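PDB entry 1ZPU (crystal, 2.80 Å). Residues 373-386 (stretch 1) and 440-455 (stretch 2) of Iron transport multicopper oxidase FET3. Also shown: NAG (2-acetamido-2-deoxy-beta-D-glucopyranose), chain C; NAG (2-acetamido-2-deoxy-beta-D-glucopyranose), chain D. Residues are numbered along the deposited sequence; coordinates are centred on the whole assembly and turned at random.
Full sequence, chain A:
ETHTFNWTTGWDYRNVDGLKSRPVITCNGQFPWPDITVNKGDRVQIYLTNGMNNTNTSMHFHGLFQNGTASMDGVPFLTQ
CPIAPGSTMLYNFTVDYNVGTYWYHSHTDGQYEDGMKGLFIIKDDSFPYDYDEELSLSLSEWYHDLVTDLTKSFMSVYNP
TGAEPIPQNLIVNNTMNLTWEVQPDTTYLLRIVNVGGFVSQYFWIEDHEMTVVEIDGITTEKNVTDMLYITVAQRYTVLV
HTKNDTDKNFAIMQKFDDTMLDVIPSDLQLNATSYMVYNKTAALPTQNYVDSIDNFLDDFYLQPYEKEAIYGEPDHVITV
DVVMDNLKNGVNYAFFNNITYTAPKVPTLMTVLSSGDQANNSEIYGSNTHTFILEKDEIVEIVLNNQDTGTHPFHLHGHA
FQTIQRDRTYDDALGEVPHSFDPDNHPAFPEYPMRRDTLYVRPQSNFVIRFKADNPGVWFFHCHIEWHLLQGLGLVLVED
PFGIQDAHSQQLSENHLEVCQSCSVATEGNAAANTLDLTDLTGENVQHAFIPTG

Stretch 1 (373-386) ILEKDEIVEIVLNN
Stretch 2, residues 440-455: YVRPQSNFVIRFKADN

The contact is an antiparallel pairing of two beta strands, 379-386 and 446-452, that sorts its side chains into an apolar face and a mostly polar one. The strand axes approach to 4.7 Å with 158° between their N-to-C directions, and all residues paired here keep extended beta phi/psi.

Register follows from Ile382 opposite Ile449, a hydrogen-bonded pair with CA atoms 5.4 Å apart: Ile382 N gives to Ile449 O at 2.9 Å, and Ile449 N to Ile382 O at 3.1 Å. Val380 with Phe451 and Leu384 with Phe447 repeat this two-way bonding. The non-hydrogen-bonded pairs alternate with these: Glu381-Arg450 and Val383-Val448 lie between them, and Ile379-Lys452 and Asn385-Asn446 flank them, with CA atoms 4.4 to 4.7 Å apart.

The hydrogen-bonded pairs share the apolar face. Both phenylalanines use chi1 p (Phe447 73°, Phe451 69°), which brings each ring across to its neighbour: Val380 CB (chi1 t) sits over the Phe451 ring, 4.1 Å from its centroid, and Leu384 CB (chi1 t) over the Phe447 ring, 4.0 Å from its centroid. Ile382 (m, t) packs CB against Ile449 CG1 at 3.6 Å, with Ile449 at p, t. Leu384 CD2 also reaches Val441 CG2 at 3.5 Å.

On the other face, Glu381 (t, t) and Arg450 (m, t, t) form a buried salt bridge, Glu381 OE1 to Arg450 NE at 2.7 Å. The carboxylate oxygen lies at the guanidinium edge, near its plane; its bond from Arg450 NH2 is weak.

The ends extend the ladder. Ala453 N donates nearly straight to Glu378 O at 2.9 Å. At the other end, a type II turn from Arg442 to Ser445, with Gln444 at phi/psi 58/24, leads into the strand, and Asn386 N binds Ser445 O at 2.8 Å.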

# COMPACT_ATOMS: atom_id res chain seq x y z
N ILE A 373 21.81 1.03 -0.40
CA ILE A 373 22.10 2.18 -1.25
C ILE A 373 22.11 1.78 -2.72
O ILE A 373 22.77 0.82 -3.11
CB ILE A 373 23.41 2.89 -0.86
CG1 ILE A 373 23.36 3.25 0.62
CG2 ILE A 373 23.62 4.14 -1.72
CD1 ILE A 373 24.63 3.89 1.13
N LEU A 374 21.35 2.51 -3.53
CA LEU A 374 21.26 2.23 -4.95
C LEU A 374 22.04 3.26 -5.75
O LEU A 374 22.00 4.45 -5.43
CB LEU A 374 19.80 2.22 -5.40
CG LEU A 374 18.74 1.47 -4.58
CD1 LEU A 374 17.37 1.72 -5.19
CD2 LEU A 374 19.02 -0.03 -4.47
N GLU A 375 22.75 2.81 -6.79
CA GLU A 375 23.63 3.68 -7.59
C GLU A 375 22.92 4.44 -8.71
O GLU A 375 21.86 4.03 -9.17
CB GLU A 375 24.80 2.89 -8.17
CG GLU A 375 25.80 2.35 -7.14
CD GLU A 375 26.53 3.45 -6.36
OE1 GLU A 375 27.05 4.42 -6.97
OE2 GLU A 375 26.60 3.32 -5.11
N LYS A 376 23.56 5.52 -9.15
CA LYS A 376 22.99 6.53 -10.07
C LYS A 376 21.88 6.07 -10.99
O LYS A 376 20.77 6.60 -10.90
CB LYS A 376 24.06 7.32 -10.84
CG LYS A 376 25.47 6.67 -10.98
CD LYS A 376 26.33 7.42 -12.01
CE LYS A 376 27.59 6.64 -12.39
NZ LYS A 376 27.29 5.21 -12.70
N ASP A 377 22.13 5.11 -11.88
CA ASP A 377 21.07 4.65 -12.78
C ASP A 377 20.94 3.14 -12.85
O ASP A 377 20.38 2.61 -13.81
CB ASP A 377 21.26 5.21 -14.20
CG ASP A 377 20.47 6.50 -14.46
OD1 ASP A 377 19.31 6.61 -14.00
OD2 ASP A 377 21.02 7.40 -15.15
N GLU A 378 21.44 2.46 -11.84
CA GLU A 378 21.57 1.02 -11.89
C GLU A 378 20.26 0.28 -11.98
O GLU A 378 19.22 0.78 -11.52
CB GLU A 378 22.36 0.50 -10.70
CG GLU A 378 21.73 0.74 -9.34
CD GLU A 378 22.52 0.09 -8.21
OE1 GLU A 378 23.68 -0.35 -8.45
OE2 GLU A 378 22.00 0.02 -7.08
N ILE A 379 20.30 -0.90 -12.58
CA ILE A 379 19.13 -1.77 -12.61
C ILE A 379 19.12 -2.62 -11.34
O ILE A 379 20.06 -3.38 -11.07
CB ILE A 379 19.10 -2.61 -13.90
CG1 ILE A 379 18.73 -1.71 -15.09
CG2 ILE A 379 18.11 -3.78 -13.78
CD1 ILE A 379 19.45 -2.06 -16.37
N VAL A 380 18.07 -2.46 -10.54
CA VAL A 380 17.93 -3.15 -9.26
C VAL A 380 16.93 -4.30 -9.36
O VAL A 380 15.88 -4.17 -9.97
CB VAL A 380 17.47 -2.18 -8.14
CG1 VAL A 380 17.37 -2.91 -6.79
CG2 VAL A 380 18.42 -1.00 -8.02
N GLU A 381 17.28 -5.43 -8.75
CA GLU A 381 16.40 -6.58 -8.70
C GLU A 381 16.18 -6.98 -7.24
O GLU A 381 17.14 -7.16 -6.49
CB GLU A 381 17.00 -7.73 -9.51
CG GLU A 381 16.41 -9.10 -9.24
CD GLU A 381 16.98 -10.17 -10.17
OE1 GLU A 381 16.65 -10.13 -11.39
OE2 GLU A 381 17.74 -11.05 -9.70
N ILE A 382 14.91 -7.09 -6.86
CA ILE A 382 14.54 -7.57 -5.54
C ILE A 382 14.05 -9.01 -5.66
O ILE A 382 13.10 -9.30 -6.37
CB ILE A 382 13.47 -6.68 -4.86
CG1 ILE A 382 14.09 -5.34 -4.46
CG2 ILE A 382 12.91 -7.33 -3.61
CD1 ILE A 382 13.07 -4.26 -4.16
N VAL A 383 14.73 -9.91 -4.97
CA VAL A 383 14.32 -11.29 -4.88
C VAL A 383 13.70 -11.51 -3.51
O VAL A 383 14.36 -11.32 -2.48
CB VAL A 383 15.50 -12.28 -5.09
CG1 VAL A 383 15.03 -13.72 -5.00
CG2 VAL A 383 16.20 -12.03 -6.42
N LEU A 384 12.43 -11.88 -3.49
CA LEU A 384 11.74 -12.09 -2.25
C LEU A 384 11.32 -13.55 -2.12
O LEU A 384 10.58 -14.06 -2.96
CB LEU A 384 10.55 -11.14 -2.15
CG LEU A 384 9.77 -11.09 -0.83
CD1 LEU A 384 9.40 -9.68 -0.48
CD2 LEU A 384 8.53 -11.95 -0.88
N ASN A 385 11.81 -14.20 -1.07
CA ASN A 385 11.49 -15.60 -0.77
C ASN A 385 10.61 -15.74 0.48
O ASN A 385 11.09 -15.56 1.61
CB ASN A 385 12.79 -16.39 -0.57
CG ASN A 385 13.71 -16.32 -1.77
OD1 ASN A 385 13.30 -16.57 -2.90
ND2 ASN A 385 14.96 -15.97 -1.52
N ASN A 386 9.33 -16.05 0.29
CA ASN A 386 8.41 -16.25 1.40
C ASN A 386 8.65 -17.57 2.12
O ASN A 386 8.45 -18.65 1.57
CB ASN A 386 6.95 -16.19 0.95
CG ASN A 386 5.98 -16.06 2.12
OD1 ASN A 386 6.37 -15.67 3.22
ND2 ASN A 386 4.71 -16.39 1.89
N TYR A 440 1.64 -9.35 -4.65
CA TYR A 440 1.63 -10.39 -3.62
C TYR A 440 2.57 -11.57 -3.95
O TYR A 440 2.66 -11.99 -5.10
CB TYR A 440 0.20 -10.89 -3.34
CG TYR A 440 -0.50 -11.66 -4.46
CD1 TYR A 440 -0.22 -13.00 -4.70
CD2 TYR A 440 -1.48 -11.06 -5.25
CE1 TYR A 440 -0.87 -13.71 -5.71
CE2 TYR A 440 -2.14 -11.75 -6.24
CZ TYR A 440 -1.83 -13.08 -6.47
OH TYR A 440 -2.48 -13.80 -7.46
N VAL A 441 3.25 -12.08 -2.93
CA VAL A 441 3.82 -13.43 -2.96
C VAL A 441 2.77 -14.40 -2.50
O VAL A 441 2.01 -14.12 -1.56
CB VAL A 441 4.95 -13.67 -1.96
CG1 VAL A 441 6.23 -14.08 -2.68
CG2 VAL A 441 5.12 -12.51 -0.99
N ARG A 442 2.75 -15.57 -3.13
CA ARG A 442 1.87 -16.64 -2.71
C ARG A 442 2.47 -17.35 -1.50
O ARG A 442 3.67 -17.20 -1.22
CB ARG A 442 1.58 -17.59 -3.88
CG ARG A 442 0.67 -16.95 -4.93
CD ARG A 442 0.46 -17.84 -6.14
NE ARG A 442 -0.35 -17.16 -7.16
CZ ARG A 442 0.10 -16.74 -8.34
NH1 ARG A 442 1.37 -16.91 -8.69
NH2 ARG A 442 -0.73 -16.13 -9.17
N PRO A 443 1.64 -18.08 -0.74
CA PRO A 443 2.14 -18.86 0.40
C PRO A 443 3.39 -19.69 0.08
O PRO A 443 3.40 -20.47 -0.88
CB PRO A 443 0.96 -19.78 0.72
CG PRO A 443 -0.21 -18.95 0.38
CD PRO A 443 0.18 -18.21 -0.87
N GLN A 444 4.43 -19.48 0.88
CA GLN A 444 5.67 -20.24 0.81
C GLN A 444 6.35 -20.16 -0.56
O GLN A 444 7.15 -21.02 -0.92
CB GLN A 444 5.43 -21.70 1.21
CG GLN A 444 4.76 -21.90 2.57
CD GLN A 444 5.06 -23.27 3.18
OE1 GLN A 444 5.63 -23.36 4.27
NE2 GLN A 444 4.68 -24.33 2.48
N SER A 445 6.06 -19.10 -1.31
CA SER A 445 6.57 -18.97 -2.67
C SER A 445 7.61 -17.85 -2.81
O SER A 445 8.27 -17.49 -1.85
CB SER A 445 5.42 -18.80 -3.65
OG SER A 445 5.83 -19.21 -4.95
N ASN A 446 7.75 -17.33 -4.02
CA ASN A 446 8.75 -16.30 -4.30
C ASN A 446 8.31 -15.37 -5.40
O ASN A 446 7.40 -15.69 -6.18
CB ASN A 446 10.10 -16.95 -4.66
CG ASN A 446 10.01 -17.92 -5.82
OD1 ASN A 446 9.99 -17.53 -6.99
ND2 ASN A 446 9.97 -19.21 -5.51
N PHE A 447 8.94 -14.20 -5.46
CA PHE A 447 8.81 -13.35 -6.62
C PHE A 447 10.10 -12.59 -6.91
O PHE A 447 10.99 -12.51 -6.06
CB PHE A 447 7.57 -12.44 -6.57
CG PHE A 447 7.63 -11.28 -5.59
CD1 PHE A 447 6.55 -11.02 -4.76
CD2 PHE A 447 8.72 -10.42 -5.55
CE1 PHE A 447 6.56 -9.94 -3.87
CE2 PHE A 447 8.74 -9.35 -4.66
CZ PHE A 447 7.66 -9.10 -3.82
N VAL A 448 10.20 -12.07 -8.13
CA VAL A 448 11.34 -11.27 -8.55
C VAL A 448 10.83 -10.06 -9.31
O VAL A 448 10.06 -10.18 -10.27
CB VAL A 448 12.34 -12.07 -9.43
CG1 VAL A 448 13.56 -11.23 -9.73
CG2 VAL A 448 12.76 -13.34 -8.75
N ILE A 449 11.25 -8.89 -8.85
CA ILE A 449 10.89 -7.63 -9.48
C ILE A 449 12.14 -6.88 -9.86
O ILE A 449 13.18 -7.04 -9.23
CB ILE A 449 10.01 -6.75 -8.58
CG1 ILE A 449 10.72 -6.48 -7.24
CG2 ILE A 449 8.67 -7.39 -8.36
CD1 ILE A 449 10.04 -5.40 -6.39
N ARG A 450 12.04 -6.07 -10.91
CA ARG A 450 13.14 -5.24 -11.38
C ARG A 450 12.68 -3.83 -11.69
O ARG A 450 11.57 -3.61 -12.17
CB ARG A 450 13.79 -5.85 -12.63
CG ARG A 450 14.70 -7.00 -12.33
CD ARG A 450 15.47 -7.37 -13.56
NE ARG A 450 15.77 -8.79 -13.55
CZ ARG A 450 16.23 -9.48 -14.58
NH1 ARG A 450 16.46 -8.88 -15.74
NH2 ARG A 450 16.46 -10.77 -14.45
N PHE A 451 13.56 -2.87 -11.40
CA PHE A 451 13.32 -1.46 -11.70
C PHE A 451 14.64 -0.71 -11.84
O PHE A 451 15.66 -1.16 -11.33
CB PHE A 451 12.43 -0.80 -10.62
CG PHE A 451 13.09 -0.65 -9.28
CD1 PHE A 451 13.65 0.56 -8.89
CD2 PHE A 451 13.15 -1.71 -8.39
CE1 PHE A 451 14.25 0.71 -7.65
CE2 PHE A 451 13.74 -1.58 -7.14
CZ PHE A 451 14.29 -0.37 -6.78
N LYS A 452 14.61 0.43 -12.52
CA LYS A 452 15.78 1.28 -12.69
C LYS A 452 15.84 2.33 -11.58
O LYS A 452 14.84 2.97 -11.28
CB LYS A 452 15.71 1.98 -14.05
CG LYS A 452 17.03 2.56 -14.53
CD LYS A 452 16.81 3.45 -15.73
CE LYS A 452 18.12 3.89 -16.31
NZ LYS A 452 17.88 4.71 -17.52
N ALA A 453 17.00 2.50 -10.98
CA ALA A 453 17.16 3.56 -9.98
C ALA A 453 17.34 4.91 -10.67
O ALA A 453 18.45 5.42 -10.81
CB ALA A 453 18.32 3.25 -9.05
N ASP A 454 16.23 5.46 -11.14
CA ASP A 454 16.24 6.72 -11.86
C ASP A 454 15.44 7.78 -11.11
O ASP A 454 15.03 8.78 -11.67
CB ASP A 454 15.71 6.53 -13.28
CG ASP A 454 14.28 5.95 -13.32
OD1 ASP A 454 13.69 5.95 -14.42
OD2 ASP A 454 13.74 5.50 -12.28
N ASN A 455 15.20 7.53 -9.83
CA ASN A 455 14.38 8.42 -9.03
C ASN A 455 15.00 8.67 -7.66
O ASN A 455 14.55 8.10 -6.67
CB ASN A 455 12.96 7.86 -8.88
CG ASN A 455 11.99 8.87 -8.32
OD1 ASN A 455 12.32 10.04 -8.15
ND2 ASN A 455 10.78 8.43 -8.04
C1 NAG C . 12.43 11.26 -12.37
C2 NAG C . 11.95 10.08 -13.22
C3 NAG C . 12.90 9.77 -14.37
C4 NAG C . 13.23 11.04 -15.16
C5 NAG C . 13.62 12.18 -14.20
C6 NAG C . 13.87 13.49 -14.92
C7 NAG C . 10.47 8.41 -12.23
C8 NAG C . 10.33 7.30 -11.24
N2 NAG C . 11.71 8.90 -12.41
O3 NAG C . 12.28 8.83 -15.21
O4 NAG C . 14.22 10.79 -16.15
O5 NAG C . 12.60 12.38 -13.22
O6 NAG C . 12.68 13.90 -15.56
O7 NAG C . 9.46 8.83 -12.83
C1 NAG D . 29.38 4.29 -3.60
C2 NAG D . 30.29 3.06 -3.62
C3 NAG D . 31.39 3.06 -4.71
C4 NAG D . 31.43 4.25 -5.69
C5 NAG D . 30.34 5.32 -5.45
C6 NAG D . 29.99 6.13 -6.69
C7 NAG D . 30.49 2.21 -1.30
C8 NAG D . 31.01 2.62 0.05
N2 NAG D . 30.95 2.92 -2.33
O3 NAG D . 31.36 1.85 -5.44
O4 NAG D . 32.72 4.84 -5.64
O5 NAG D . 29.17 4.72 -4.93
O6 NAG D . 29.42 7.37 -6.27
O7 NAG D . 29.70 1.26 -1.41